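Local coordinates for protein 3-dehydroquinate dehydratase (Zymomonas mobilis subsp. mobilis, PDB 6SMF) that probably catalyses the trans-dehydration of 3-dehydroquinate to 3-dehydroshikimate through an enolate intermediate, in the shikimate pathway leading to chorismate, at residues P16-L21 and V106-P111; E35-K40 and E137-A142; V50-R55 and L141-A146. All blocks are in the same frame, centred on the assembly; numbering follows the deposited sequence.

Contact 1: P16-L21 and V106-P111; sequences PNLNLL and VHLSNP
Leu21, its CG anti to the backbone N (chi1 -151°), and Leu108, its CG anti to the carbonyl carbon (chi1 -63°), send their side chains toward each other and meet tip to tip beside the predicted active site of this flavodoxin-like fold. Leu21 belongs to the loop after strand 9-14 and Leu108 to the loop after strand 103-107; both leave the C-terminal edge of the parallel sheet, where active sites of this architecture lie. A single methyl group of Leu108 does the touching: its CD1 lies 3.6 Å from Leu21 CD2 and 3.8 Å from Leu21 CD1. Leu18 reaches the same methyl, with its CD2 3.8 Å from Leu108 CD1, the two side chains sliding past each other in opposite directions. Leu18 opens a 3-10 turn, after which Leu21 N donates to Leu18 O at 3.2 Å. Tyr139 of helix 136-147 packs on both Leu18 and Leu108, while Asn17 and Asn19 bond to Gln68 of a neighbouring subunit. His107, the predicted proton donor, and Ser109 bond a citrate, probably from the crystallisation liquor, which may mark the substrate pocket; Leu108 N donates to its OB1.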
loop_
_atom_site.group_PDB
_atom_site.type_symbol
_atom_site.label_atom_id
_atom_site.label_comp_id
_atom_site.label_asym_id
_atom_site.label_seq_id
_atom_site.Cartn_x
_atom_site.Cartn_y
_atom_site.Cartn_z
ATOM N N PRO A 16 25.985 1.565 14.911
ATOM C CA PRO A 16 26.379 2.948 14.693
ATOM C C PRO A 16 25.735 3.872 15.724
ATOM O O PRO A 16 24.638 3.603 16.156
ATOM C CB PRO A 16 25.908 3.266 13.269
ATOM C CG PRO A 16 24.808 2.237 12.997
ATOM C CD PRO A 16 25.173 1.018 13.810
ATOM N N ASN A 17 26.480 4.916 16.079
ATOM C CA ASN A 17 26.022 6.073 16.870
ATOM C C ASN A 17 25.925 5.736 18.372
ATOM O O ASN A 17 25.837 6.671 19.208
ATOM C CB ASN A 17 24.747 6.600 16.233
ATOM C CG ASN A 17 24.980 7.021 14.802
ATOM O OD1 ASN A 17 25.807 7.909 14.552
ATOM N ND2 ASN A 17 24.227 6.427 13.887
ATOM N N LEU A 18 25.970 4.472 18.760
ATOM C CA LEU A 18 25.912 4.126 20.198
ATOM C C LEU A 18 27.182 4.611 20.907
ATOM O O LEU A 18 27.125 4.857 22.120
ATOM C CB LEU A 18 25.742 2.617 20.309
ATOM C CG LEU A 18 24.361 2.119 19.938
ATOM C CD1 LEU A 18 24.355 0.622 19.754
ATOM C CD2 LEU A 18 23.385 2.498 21.000
ATOM N N ASN A 19 28.279 4.747 20.159
ATOM C CA ASN A 19 29.536 5.366 20.657
ATOM C C ASN A 19 29.292 6.802 21.142
ATOM O O ASN A 19 30.165 7.273 21.897
ATOM C CB ASN A 19 30.649 5.284 19.606
ATOM C CG ASN A 19 30.311 5.914 18.275
ATOM O OD1 ASN A 19 29.243 5.636 17.722
ATOM N ND2 ASN A 19 31.178 6.795 17.784
ATOM N N LEU A 20 28.166 7.448 20.795
ATOM C CA LEU A 20 27.877 8.882 21.160
ATOM C C LEU A 20 27.053 8.988 22.448
ATOM O O LEU A 20 26.816 10.120 22.912
ATOM C CB LEU A 20 27.094 9.593 20.053
ATOM C CG LEU A 20 27.744 9.630 18.679
ATOM C CD1 LEU A 20 26.910 10.481 17.749
ATOM C CD2 LEU A 20 29.145 10.171 18.744
ATOM N N LEU A 21 26.622 7.850 22.974
ATOM C CA LEU A 21 25.816 7.757 24.209
ATOM C C LEU A 21 26.454 8.623 25.291
ATOM O O LEU A 21 27.657 8.507 25.492
ATOM C CB LEU A 21 25.764 6.285 24.615
ATOM C CG LEU A 21 24.546 5.779 25.381
ATOM C CD1 LEU A 21 23.216 6.177 24.742
ATOM C CD2 LEU A 21 24.649 4.264 25.498
ATOM N N VAL A 106 19.270 -6.452 21.462
ATOM C CA VAL A 106 19.200 -5.459 22.563
ATOM C C VAL A 106 18.976 -4.053 21.998
ATOM O O VAL A 106 19.598 -3.699 20.999
ATOM C CB VAL A 106 20.465 -5.563 23.421
ATOM C CG1 VAL A 106 20.727 -4.290 24.166
ATOM C CG2 VAL A 106 20.326 -6.714 24.382
ATOM N N HIS A 107 18.083 -3.304 22.639
ATOM C CA HIS A 107 17.912 -1.847 22.466
ATOM C C HIS A 107 17.814 -1.205 23.854
ATOM O O HIS A 107 17.098 -1.729 24.726
ATOM C CB HIS A 107 16.681 -1.483 21.609
ATOM C CG HIS A 107 16.629 -2.246 20.331
ATOM N ND1 HIS A 107 17.483 -1.991 19.287
ATOM C CD2 HIS A 107 15.841 -3.278 19.948
ATOM C CE1 HIS A 107 17.184 -2.793 18.298
ATOM N NE2 HIS A 107 16.181 -3.607 18.694
ATOM N N LEU A 108 18.499 -0.078 24.008
ATOM C CA LEU A 108 18.353 0.825 25.156
ATOM C C LEU A 108 16.916 1.323 25.227
ATOM O O LEU A 108 16.322 1.273 26.309
ATOM C CB LEU A 108 19.320 1.990 24.961
ATOM C CG LEU A 108 20.812 1.656 24.933
ATOM C CD1 LEU A 108 21.574 2.826 24.313
ATOM C CD2 LEU A 108 21.321 1.356 26.347
ATOM N N SER A 109 16.424 1.907 24.132
ATOM C CA SER A 109 15.066 2.501 24.072
ATOM C C SER A 109 14.113 1.397 23.590
ATOM O O SER A 109 14.590 0.285 23.236
ATOM C CB SER A 109 15.048 3.680 23.168
ATOM O OG SER A 109 15.246 3.237 21.838
ATOM N N ASN A 110 12.821 1.666 23.622
ATOM C CA ASN A 110 11.804 0.769 23.044
ATOM C C ASN A 110 11.543 1.266 21.627
ATOM O O ASN A 110 10.879 2.288 21.432
ATOM C CB ASN A 110 10.548 0.753 23.924
ATOM C CG ASN A 110 9.387 -0.027 23.335
ATOM O OD1 ASN A 110 9.500 -0.646 22.268
ATOM N ND2 ASN A 110 8.264 0.012 24.043
ATOM N N PRO A 111 12.052 0.580 20.592
ATOM C CA PRO A 111 11.917 1.085 19.231
ATOM C C PRO A 111 10.446 1.147 18.764
ATOM O O PRO A 111 10.148 1.952 17.933
ATOM C CB PRO A 111 12.743 0.127 18.372
ATOM C CG PRO A 111 13.056 -1.068 19.240
ATOM C CD PRO A 111 12.779 -0.677 20.669
#

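Contact 2: E35-K40 and E137-A142; sequences EDIANK and ESYSLA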
loop_
_atom_site.group_PDB
_atom_site.type_symbol
_atom_site.label_atom_id
_atom_site.label_comp_id
_atom_site.label_asym_id
_atom_site.label_seq_id
_atom_site.Cartn_x
_atom_site.Cartn_y
_atom_site.Cartn_z
ATOM N N GLU A 35 31.110 3.334 27.328
ATOM C CA GLU A 35 32.198 2.805 28.208
ATOM C C GLU A 35 31.607 2.383 29.570
ATOM O O GLU A 35 31.856 1.233 30.021
ATOM C CB GLU A 35 33.329 3.821 28.444
ATOM C CG GLU A 35 34.454 3.792 27.418
ATOM C CD GLU A 35 35.390 2.581 27.440
ATOM O OE1 GLU A 35 36.345 2.595 28.284
ATOM O OE2 GLU A 35 35.165 1.626 26.599
ATOM N N ASP A 36 30.836 3.272 30.193
ATOM C CA ASP A 36 30.165 3.024 31.499
ATOM C C ASP A 36 29.425 1.683 31.421
ATOM O O ASP A 36 29.499 0.897 32.365
ATOM C CB ASP A 36 29.196 4.145 31.893
ATOM C CG ASP A 36 29.827 5.456 32.321
ATOM O OD1 ASP A 36 31.019 5.465 32.780
ATOM O OD2 ASP A 36 29.102 6.456 32.218
ATOM N N ILE A 37 28.750 1.420 30.313
ATOM C CA ILE A 37 27.936 0.189 30.114
ATOM C C ILE A 37 28.879 -1.016 29.965
ATOM O O ILE A 37 28.581 -2.074 30.581
ATOM C CB ILE A 37 26.971 0.394 28.927
ATOM C CG1 ILE A 37 25.821 1.302 29.356
ATOM C CG2 ILE A 37 26.469 -0.924 28.372
ATOM C CD1 ILE A 37 24.870 1.667 28.250
ATOM N N ALA A 38 29.959 -0.854 29.187
ATOM C CA ALA A 38 31.055 -1.837 29.028
ATOM C C ALA A 38 31.619 -2.198 30.411
ATOM O O ALA A 38 31.859 -3.404 30.677
ATOM C CB ALA A 38 32.125 -1.292 28.110
ATOM N N ASN A 39 31.828 -1.199 31.268
ATOM C CA ASN A 39 32.395 -1.402 32.628
ATOM C C ASN A 39 31.384 -2.189 33.463
ATOM O O ASN A 39 31.786 -3.202 34.065
ATOM C CB ASN A 39 32.837 -0.072 33.255
ATOM C CG ASN A 39 34.046 0.562 32.506
ATOM O OD1 ASN A 39 34.701 -0.056 31.620
ATOM N ND2 ASN A 39 34.369 1.799 32.873
ATOM N N LYS A 40 30.101 -1.779 33.444
ATOM C CA LYS A 40 29.012 -2.487 34.181
ATOM C C LYS A 40 29.073 -3.975 33.812
ATOM O O LYS A 40 29.063 -4.825 34.763
ATOM C CB LYS A 40 27.634 -1.913 33.851
ATOM C CG LYS A 40 26.975 -0.973 34.857
ATOM C CD LYS A 40 25.560 -0.519 34.336
ATOM C CE LYS A 40 24.452 -0.425 35.380
ATOM N NZ LYS A 40 24.961 0.162 36.648
ATOM N N GLU A 137 20.277 -1.643 31.563
ATOM C CA GLU A 137 19.642 -2.875 32.110
ATOM C C GLU A 137 19.246 -3.811 30.957
ATOM O O GLU A 137 19.230 -5.005 31.236
ATOM C CB GLU A 137 18.469 -2.556 33.056
ATOM C CG GLU A 137 18.895 -2.071 34.441
ATOM C CD GLU A 137 20.077 -2.811 35.111
ATOM O OE1 GLU A 137 20.029 -4.091 35.206
ATOM O OE2 GLU A 137 21.092 -2.130 35.505
ATOM N N SER A 138 18.943 -3.317 29.743
ATOM C CA SER A 138 18.669 -4.164 28.552
ATOM C C SER A 138 19.864 -5.112 28.319
ATOM O O SER A 138 19.667 -6.319 28.144
ATOM C CB SER A 138 18.321 -3.367 27.290
ATOM O OG SER A 138 17.043 -2.726 27.385
ATOM N N TYR A 139 21.073 -4.585 28.332
ATOM C CA TYR A 139 22.320 -5.380 28.197
ATOM C C TYR A 139 22.485 -6.340 29.389
ATOM O O TYR A 139 22.795 -7.531 29.164
ATOM C CB TYR A 139 23.539 -4.454 28.077
ATOM C CG TYR A 139 23.603 -3.687 26.777
ATOM C CD1 TYR A 139 22.976 -2.455 26.644
ATOM C CD2 TYR A 139 24.328 -4.171 25.694
ATOM C CE1 TYR A 139 23.065 -1.728 25.476
ATOM C CE2 TYR A 139 24.424 -3.445 24.522
ATOM C CZ TYR A 139 23.777 -2.234 24.412
ATOM O OH TYR A 139 23.838 -1.523 23.253
ATOM N N SER A 140 22.315 -5.855 30.624
ATOM C CA SER A 140 22.555 -6.667 31.839
ATOM C C SER A 140 21.632 -7.901 31.800
ATOM O O SER A 140 22.144 -9.023 32.028
ATOM C CB SER A 140 22.498 -5.834 33.133
ATOM O OG SER A 140 21.298 -5.995 33.883
ATOM N N LEU A 141 20.347 -7.731 31.485
ATOM C CA LEU A 141 19.336 -8.827 31.355
ATOM C C LEU A 141 19.749 -9.814 30.260
ATOM O O LEU A 141 19.625 -11.058 30.448
ATOM C CB LEU A 141 17.979 -8.230 30.995
ATOM C CG LEU A 141 17.261 -7.478 32.114
ATOM C CD1 LEU A 141 16.209 -6.544 31.529
ATOM C CD2 LEU A 141 16.601 -8.453 33.061
ATOM N N ALA A 142 20.202 -9.267 29.146
ATOM C CA ALA A 142 20.685 -10.030 27.977
ATOM C C ALA A 142 21.874 -10.886 28.433
ATOM O O ALA A 142 21.906 -12.075 28.111
ATOM C CB ALA A 142 21.034 -9.056 26.866
#
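The Tyr139 ring carries Ile37 over one face: the CG2 methyl sits 4.2 Å above the plane, nearest to Tyr139 CD1 and offset toward the rim, with the two side chains crossing at about a right angle. At the ring's far end Tyr139 OH hydrogen-bonds Asn14 OD1 and Asn81 ND2, and Asn81 is a predicted substrate-binding residue. The contact joins two helices on the same side of the flavodoxin-like sheet, 34-48, which lies between the first two strands in the chain, and the C-terminal 136-147. Ile37 reaches the ring with CG2 because that branch is anti to its backbone N, and it also packs on Leu108. The second flat group, the Glu137 carboxylate, lies at the exposed end of the interface. Its CB points away from helix 34-48, but a bend at chi2 (-42°) brings the carboxylate back. The Lys40 and Glu137 side chains cross roughly perpendicularly, with Lys40 CE 3.8 Å from Glu137 OE2. Lys40 NZ remains 4.6 Å from Glu137 OE2, so attraction between the opposite charges is probably loose. Within its own helix the acid is gripped more firmly: Ser140 OG donates to Glu137 OE1 at 2.6 Å, arriving 45° out of the carboxylate plane.

Contact 3: V50-R55 and L141-A146; sequences VTVEIR and LALDAA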
loop_
_atom_site.group_PDB
_atom_site.type_symbol
_atom_site.label_atom_id
_atom_site.label_comp_id
_atom_site.label_asym_id
_atom_site.label_seq_id
_atom_site.Cartn_x
_atom_site.Cartn_y
_atom_site.Cartn_z
ATOM N N VAL A 50 31.966 -15.647 32.910
ATOM C CA VAL A 50 32.042 -15.639 31.422
ATOM C C VAL A 50 32.949 -14.480 31.020
ATOM O O VAL A 50 33.036 -13.519 31.810
ATOM C CB VAL A 50 30.638 -15.532 30.803
ATOM C CG1 VAL A 50 29.688 -16.585 31.361
ATOM C CG2 VAL A 50 30.022 -14.165 30.986
ATOM N N THR A 51 33.665 -14.593 29.898
ATOM C CA THR A 51 34.385 -13.425 29.342
ATOM C C THR A 51 33.446 -12.811 28.312
ATOM O O THR A 51 32.537 -13.493 27.766
ATOM C CB THR A 51 35.825 -13.700 28.876
ATOM O OG1 THR A 51 35.762 -13.915 27.476
ATOM C CG2 THR A 51 36.554 -14.813 29.610
ATOM N N VAL A 52 33.653 -11.534 28.060
ATOM C CA VAL A 52 32.680 -10.696 27.324
ATOM C C VAL A 52 33.518 -9.892 26.330
ATOM O O VAL A 52 34.503 -9.291 26.795
ATOM C CB VAL A 52 31.920 -9.873 28.387
ATOM C CG1 VAL A 52 32.323 -8.413 28.411
ATOM C CG2 VAL A 52 30.415 -10.045 28.314
ATOM N N GLU A 53 33.257 -9.980 25.021
ATOM C CA GLU A 53 34.066 -9.231 24.027
ATOM C C GLU A 53 33.162 -8.160 23.454
ATOM O O GLU A 53 32.228 -8.524 22.743
ATOM C CB GLU A 53 34.663 -10.070 22.898
ATOM C CG GLU A 53 35.976 -9.466 22.412
ATOM C CD GLU A 53 37.115 -9.986 23.271
ATOM O OE1 GLU A 53 37.551 -9.284 24.200
ATOM O OE2 GLU A 53 37.555 -11.141 23.053
ATOM N N ILE A 54 33.442 -6.903 23.775
ATOM C CA ILE A 54 32.557 -5.725 23.554
ATOM C C ILE A 54 33.179 -4.874 22.448
ATOM O O ILE A 54 34.310 -4.450 22.626
ATOM C CB ILE A 54 32.384 -4.917 24.856
ATOM C CG1 ILE A 54 31.958 -5.827 26.016
ATOM C CG2 ILE A 54 31.427 -3.754 24.642
ATOM C CD1 ILE A 54 31.553 -5.098 27.293
ATOM N N ARG A 55 32.406 -4.574 21.408
ATOM C CA ARG A 55 32.863 -3.861 20.203
ATOM C C ARG A 55 31.746 -2.933 19.701
ATOM O O ARG A 55 30.547 -3.189 19.975
ATOM C CB ARG A 55 33.180 -4.914 19.143
ATOM C CG ARG A 55 34.321 -5.820 19.558
ATOM C CD ARG A 55 34.798 -6.785 18.491
ATOM N NE ARG A 55 35.838 -7.563 19.170
ATOM C CZ ARG A 55 36.577 -8.523 18.623
ATOM N NH1 ARG A 55 36.423 -8.901 17.354
ATOM N NH2 ARG A 55 37.482 -9.080 19.390
ATOM N N LEU A 141 20.347 -7.731 31.485
ATOM C CA LEU A 141 19.336 -8.827 31.355
ATOM C C LEU A 141 19.749 -9.814 30.260
ATOM O O LEU A 141 19.625 -11.058 30.448
ATOM C CB LEU A 141 17.979 -8.230 30.995
ATOM C CG LEU A 141 17.261 -7.478 32.114
ATOM C CD1 LEU A 141 16.209 -6.544 31.529
ATOM C CD2 LEU A 141 16.601 -8.453 33.061
ATOM N N ALA A 142 20.202 -9.267 29.146
ATOM C CA ALA A 142 20.685 -10.030 27.977
ATOM C C ALA A 142 21.874 -10.886 28.433
ATOM O O ALA A 142 21.906 -12.075 28.111
ATOM C CB ALA A 142 21.034 -9.056 26.866
ATOM N N LEU A 143 22.786 -10.328 29.223
ATOM C CA LEU A 143 24.005 -11.055 29.647
ATOM C C LEU A 143 23.620 -12.194 30.617
ATOM O O LEU A 143 24.231 -13.290 30.473
ATOM C CB LEU A 143 25.037 -10.077 30.217
ATOM C CG LEU A 143 26.371 -10.706 30.648
ATOM C CD1 LEU A 143 26.969 -11.639 29.591
ATOM C CD2 LEU A 143 27.381 -9.630 31.025
ATOM N N ASP A 144 22.649 -11.988 31.535
ATOM C CA ASP A 144 22.141 -13.064 32.443
ATOM C C ASP A 144 21.529 -14.174 31.565
ATOM O O ASP A 144 21.861 -15.332 31.741
ATOM C CB ASP A 144 21.081 -12.593 33.455
ATOM C CG ASP A 144 21.550 -11.915 34.744
ATOM O OD1 ASP A 144 22.450 -12.447 35.445
ATOM O OD2 ASP A 144 20.958 -10.866 35.086
ATOM N N ALA A 145 20.661 -13.814 30.626
ATOM C CA ALA A 145 19.916 -14.804 29.812
ATOM C C ALA A 145 20.916 -15.641 28.975
ATOM O O ALA A 145 20.703 -16.892 28.804
ATOM C CB ALA A 145 18.929 -14.049 28.972
ATOM N N ALA A 146 21.941 -14.933 28.465
ATOM C CA ALA A 146 23.015 -15.418 27.571
ATOM C C ALA A 146 23.920 -16.399 28.316
ATOM O O ALA A 146 24.356 -17.400 27.705
ATOM C CB ALA A 146 23.776 -14.226 27.057
#
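Leu143 lays the fork of its side chain against Val52, its CD1 and CD2 lying 4.0 Å and 4.1 Å from Val52 CG2. The two side chains meet at a slant, one methyl of the valine facing both branches of the leucine. A first torsion near -178° puts Leu143 CG anti to the backbone N and swings the fork from helix 136-147 toward strand 51-56. Val50, just before that strand, adds a looser touch, its CG2 4.2 Å from Leu143 CD1. Alternation along the extended chain brings Val50 and Val52 to the helix-facing side, while Thr51 and Glu53 turn the other way. In this flavodoxin-like fold helix 136-147 follows the edge strand 129-132 and lies back across the sheet, so that Leu143 also rests on Ile10 and Ile79 of strands 9-14 and 77-81 and on Gln44 of helix 34-48, while its methyls meet the other edge strand, 51-56. Farther round the same helix, Leu141 and Ala145 pack against Ala145 and Leu141 of a neighbouring subunit. With methyl groups alone meeting at van der Waals distance, the contact implies hydrophobic cohesion between 50-55 and 141-146, with no directional bond between these two segments.

Overall arrangement
Contact 1 is a surface contact at the C-terminal edge of the sheet, beside the predicted active site, whereas contacts 2 and 3 are partly buried, contact 3 away from the annotated sites. Contacts 2 and 3 share Leu141 and Ala142 of helix 136-147, their centres 8 Å apart; their other partners, helix 34-48 and strand 51-56, follow each other in the chain and touch through Ala38 CA and Ile54 CD1 at 3.7 Å. Contact 1 joins the same helix through a probable hydrogen bond from Ser138 OG to His107 O and through Val106 packing on Ala142. The chemistry shifts accordingly: leucines beside polar, anion-binding groups in contact 1, aromatic packing with an exposed lysine-glutamate pair at its side in contact 2, purely aliphatic packing in contact 3.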